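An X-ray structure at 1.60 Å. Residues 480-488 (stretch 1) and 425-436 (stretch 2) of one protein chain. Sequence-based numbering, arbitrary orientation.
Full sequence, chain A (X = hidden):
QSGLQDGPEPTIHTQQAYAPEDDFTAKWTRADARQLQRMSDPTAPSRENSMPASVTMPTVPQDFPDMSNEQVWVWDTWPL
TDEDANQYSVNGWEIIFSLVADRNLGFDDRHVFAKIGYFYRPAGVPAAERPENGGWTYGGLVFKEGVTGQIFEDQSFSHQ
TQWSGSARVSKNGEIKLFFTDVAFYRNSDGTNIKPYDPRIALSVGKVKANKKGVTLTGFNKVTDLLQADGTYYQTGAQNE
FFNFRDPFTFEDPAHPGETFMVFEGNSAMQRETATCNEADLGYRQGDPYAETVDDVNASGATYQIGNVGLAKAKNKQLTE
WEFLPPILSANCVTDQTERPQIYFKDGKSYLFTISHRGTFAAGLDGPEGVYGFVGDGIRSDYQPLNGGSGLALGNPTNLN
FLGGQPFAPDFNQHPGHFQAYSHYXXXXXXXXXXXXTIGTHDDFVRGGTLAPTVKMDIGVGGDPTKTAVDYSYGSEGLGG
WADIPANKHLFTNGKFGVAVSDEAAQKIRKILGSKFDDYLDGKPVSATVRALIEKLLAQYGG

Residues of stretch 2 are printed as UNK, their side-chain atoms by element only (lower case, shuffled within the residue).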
# COMPACT_ATOMS: atom_id res chain seq x y z
N GLY A 480 -8.12 -12.01 -11.55
CA GLY A 480 -9.49 -11.56 -11.36
C GLY A 480 -9.56 -10.06 -11.10
O GLY A 480 -8.72 -9.50 -10.42
N TRP A 481 -10.56 -9.40 -11.68
CA TRP A 481 -10.83 -8.02 -11.31
C TRP A 481 -11.11 -7.91 -9.81
O TRP A 481 -11.96 -8.61 -9.27
CB TRP A 481 -12.03 -7.51 -12.10
CG TRP A 481 -11.79 -7.50 -13.56
CD1 TRP A 481 -12.19 -8.44 -14.48
CD2 TRP A 481 -11.11 -6.48 -14.30
NE1 TRP A 481 -11.82 -8.04 -15.76
CE2 TRP A 481 -11.14 -6.85 -15.67
CE3 TRP A 481 -10.49 -5.28 -13.94
CZ2 TRP A 481 -10.55 -6.08 -16.66
CZ3 TRP A 481 -9.91 -4.50 -14.94
CH2 TRP A 481 -9.95 -4.91 -16.28
N ALA A 482 -10.37 -7.02 -9.13
CA ALA A 482 -10.60 -6.71 -7.73
C ALA A 482 -10.49 -7.96 -6.84
O ALA A 482 -11.15 -8.09 -5.81
CB ALA A 482 -11.95 -6.00 -7.55
N ASP A 483 -9.60 -8.87 -7.23
CA ASP A 483 -9.44 -10.09 -6.46
C ASP A 483 -8.49 -9.84 -5.28
O ASP A 483 -7.28 -9.69 -5.45
CB ASP A 483 -8.92 -11.22 -7.35
CG ASP A 483 -8.93 -12.57 -6.66
OD1 ASP A 483 -9.71 -12.73 -5.70
OD2 ASP A 483 -8.19 -13.48 -7.11
N ILE A 484 -9.06 -9.85 -4.07
CA ILE A 484 -8.30 -9.69 -2.84
C ILE A 484 -8.63 -10.90 -1.94
O ILE A 484 -9.52 -10.84 -1.08
CB ILE A 484 -8.62 -8.34 -2.18
CG1 ILE A 484 -8.21 -7.21 -3.13
CG2 ILE A 484 -7.90 -8.24 -0.84
CD1 ILE A 484 -8.37 -5.81 -2.59
N PRO A 485 -7.97 -12.02 -2.20
CA PRO A 485 -8.42 -13.27 -1.59
C PRO A 485 -7.95 -13.47 -0.16
O PRO A 485 -6.81 -13.12 0.19
CB PRO A 485 -7.79 -14.33 -2.51
CG PRO A 485 -6.58 -13.69 -3.05
CD PRO A 485 -6.87 -12.22 -3.15
N ALA A 486 -8.79 -14.10 0.65
CA ALA A 486 -8.44 -14.45 2.03
C ALA A 486 -7.74 -15.81 2.02
O ALA A 486 -8.22 -16.73 1.36
CB ALA A 486 -9.68 -14.49 2.89
N ASN A 487 -6.63 -15.92 2.74
CA ASN A 487 -5.98 -17.22 2.94
C ASN A 487 -6.16 -17.74 4.36
O ASN A 487 -5.75 -18.86 4.67
CB ASN A 487 -4.49 -17.16 2.57
CG ASN A 487 -3.71 -16.19 3.42
OD1 ASN A 487 -4.02 -14.99 3.45
ND2 ASN A 487 -2.69 -16.68 4.11
N LYS A 488 -6.81 -16.96 5.22
CA LYS A 488 -7.21 -17.43 6.54
C LYS A 488 -8.68 -17.10 6.73
O LYS A 488 -9.18 -16.13 6.19
CB LYS A 488 -6.38 -16.78 7.64
CG LYS A 488 -4.89 -17.09 7.56
CD LYS A 488 -4.56 -18.54 7.85
CE LYS A 488 -3.05 -18.75 7.92
NZ LYS A 488 -2.70 -20.20 7.97
N UNK A 425 0.95 -5.61 -1.99
CA UNK A 425 1.45 -6.97 -2.20
C UNK A 425 0.86 -7.90 -1.14
O UNK A 425 1.00 -7.67 0.06
c UNK A 425 3.49 -8.39 -2.54
c UNK A 425 3.60 -5.93 -3.03
c UNK A 425 3.00 -7.02 -2.13
N UNK A 426 0.20 -8.95 -1.62
CA UNK A 426 -0.55 -9.90 -0.84
C UNK A 426 0.22 -11.20 -0.77
O UNK A 426 1.19 -11.41 -1.51
c UNK A 426 -4.08 -9.69 -3.98
c UNK A 426 -1.90 -10.15 -1.52
s UNK A 426 -4.36 -9.01 -2.33
c UNK A 426 -2.65 -8.86 -1.75
N UNK A 427 -0.22 -12.11 0.11
CA UNK A 427 0.48 -13.39 0.21
C UNK A 427 0.61 -14.11 -1.13
O UNK A 427 -0.29 -14.05 -1.99
c UNK A 427 -1.33 -12.01 1.07
c UNK A 427 -0.97 -13.08 2.07
c UNK A 427 -0.38 -14.16 1.21
N UNK A 428 1.78 -14.73 -1.32
CA UNK A 428 2.10 -15.42 -2.56
C UNK A 428 2.46 -14.51 -3.73
O UNK A 428 2.49 -14.94 -4.87
N UNK A 429 2.73 -13.24 -3.43
CA UNK A 429 3.16 -12.30 -4.44
C UNK A 429 2.06 -11.80 -5.33
O UNK A 429 2.36 -11.21 -6.36
N UNK A 430 0.80 -11.98 -4.91
CA UNK A 430 -0.31 -11.37 -5.66
C UNK A 430 -0.35 -9.86 -5.38
O UNK A 430 -0.06 -9.39 -4.29
c UNK A 430 -3.24 -13.95 -5.39
c UNK A 430 -1.64 -12.02 -5.33
c UNK A 430 -1.38 -13.85 -7.07
c UNK A 430 -1.79 -13.51 -5.63
N UNK A 431 -0.68 -9.07 -6.38
CA UNK A 431 -0.61 -7.63 -6.24
C UNK A 431 -1.93 -7.04 -6.71
O UNK A 431 -2.35 -7.24 -7.87
c UNK A 431 0.57 -5.49 -6.80
c UNK A 431 0.55 -7.00 -7.03
c UNK A 431 1.90 -7.65 -6.63
N UNK A 432 -2.61 -6.34 -5.80
CA UNK A 432 -3.86 -5.64 -6.14
C UNK A 432 -3.55 -4.15 -6.24
O UNK A 432 -2.63 -3.66 -5.62
c UNK A 432 -4.61 -5.55 -3.64
c UNK A 432 -4.95 -5.90 -5.10
c UNK A 432 -5.14 -4.22 -3.17
n UNK A 432 -5.15 -4.04 -1.86
o UNK A 432 -5.55 -3.35 -3.97
N UNK A 433 -4.31 -3.44 -7.08
CA UNK A 433 -4.06 -2.02 -7.32
C UNK A 433 -5.36 -1.41 -7.86
O UNK A 433 -6.23 -2.17 -8.25
o UNK A 433 -3.27 -2.46 -9.62
c UNK A 433 -2.95 -1.85 -8.37
N UNK A 434 -5.46 -0.08 -7.87
CA UNK A 434 -6.63 0.58 -8.47
C UNK A 434 -6.22 1.22 -9.77
O UNK A 434 -5.09 1.66 -9.96
c UNK A 434 -6.33 5.19 -8.39
c UNK A 434 -6.95 3.94 -8.40
c UNK A 434 -6.60 2.96 -7.50
c UNK A 434 -7.27 1.60 -7.51
c UNK A 434 -5.58 3.25 -6.62
c UNK A 434 -4.94 4.48 -6.60
c UNK A 434 -5.30 5.45 -7.51
N UNK A 435 -7.21 1.39 -10.63
CA UNK A 435 -7.01 2.03 -11.93
C UNK A 435 -7.17 3.55 -11.85
O UNK A 435 -8.19 4.05 -11.34
c UNK A 435 -7.91 2.25 -14.26
c UNK A 435 -8.04 1.50 -12.93
c UNK A 435 -8.96 -0.65 -13.99
c UNK A 435 -7.87 -0.00 -13.16
N UNK A 436 -6.18 4.28 -12.36
CA UNK A 436 -6.26 5.72 -12.31
C UNK A 436 -6.73 6.17 -13.69
O UNK A 436 -7.87 6.63 -13.83
c UNK A 436 -5.08 7.87 -11.65
o UNK A 436 -4.13 8.45 -11.14
o UNK A 436 -6.12 8.47 -11.99
c UNK A 436 -4.95 6.37 -11.91

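Position 425 carries three side-chain carbons, one bearing the other two, and lies out of reach of stretch 1; a fork at CB without oxygen makes it Val425. At position 426 the side chain is an unbranched run of two carbons, a sulfur and a terminal carbon. Its CB points toward stretch 1; the terminal carbon comes 3.5 Å from Asp483 O and 3.9 Å from Pro485 CD, while the sulfur lies 3.9 Å from Ile484 CG2. Such a chain can only be methionine, Met426.

Position 427 has three carbons that close a ring onto its own backbone nitrogen, and a ring carbon sits 3.9 Å from Asn487 OD1; it is Pro427, and the carbon is its CG. Positions 428 and 429 have no side-chain atoms and are Gly428 and Gly429. Both have positive phi, 76° in each case, a conformation that favours glycine. They carry the chain round a tight reversal, in which Met426 N donates to the carbonyl O of residue 430 at 2.7 Å and Gly429 N makes a weak hydrogen bond to Met426 O at 3.1 Å.

Position 430 shows four carbons forked at the second, and a terminal carbon of the fork approaches Pro485 CG at 4.1 Å; the pattern is that of leucine, Leu430. The three carbons of position 431, again forked at CB, which points away from stretch 1, identify Val431. Position 432 has three carbons, the last carrying one oxygen and one nitrogen, and this last carbon lies 3.6 Å from Ile484 CD1. The group is a glutamine amide, and Gln432 NE2 is hydrogen-bonded elsewhere in the structure.

One carbon and one oxygen at position 433, directed away like Val431, give Ser433. A carbon followed by a six-carbon ring with no hydroxyl, not touching stretch 1, marks position 434 as Phe434. Position 435 has four carbons forked at the first, one arm two carbons long; the end of that arm meets the edge of the Trp481 ring, 4.1 Å from Trp481 CZ3, hence Ile435. Position 436 ends in a carbon with two oxygens, one carbon beyond CB, far from stretch 1, and is Asp436.

The contact buries 325 Å² in all and contains no hydrogen bond between the stretches, so it rests on packing. Along the strand, Leu430 and Gln432 point toward stretch 1 while Val431 and Ser433 point away, as alternation in an extended chain requires. Met426 lies against Asp483, Ile484 and Pro485, and Pro485 also packs against Leu430. Ile484 bridges Met426 and Gln432, its CB directed sideways but its end coming nearer to stretch 2.

Stretch 2 425-436: VMPGGLVQSFID
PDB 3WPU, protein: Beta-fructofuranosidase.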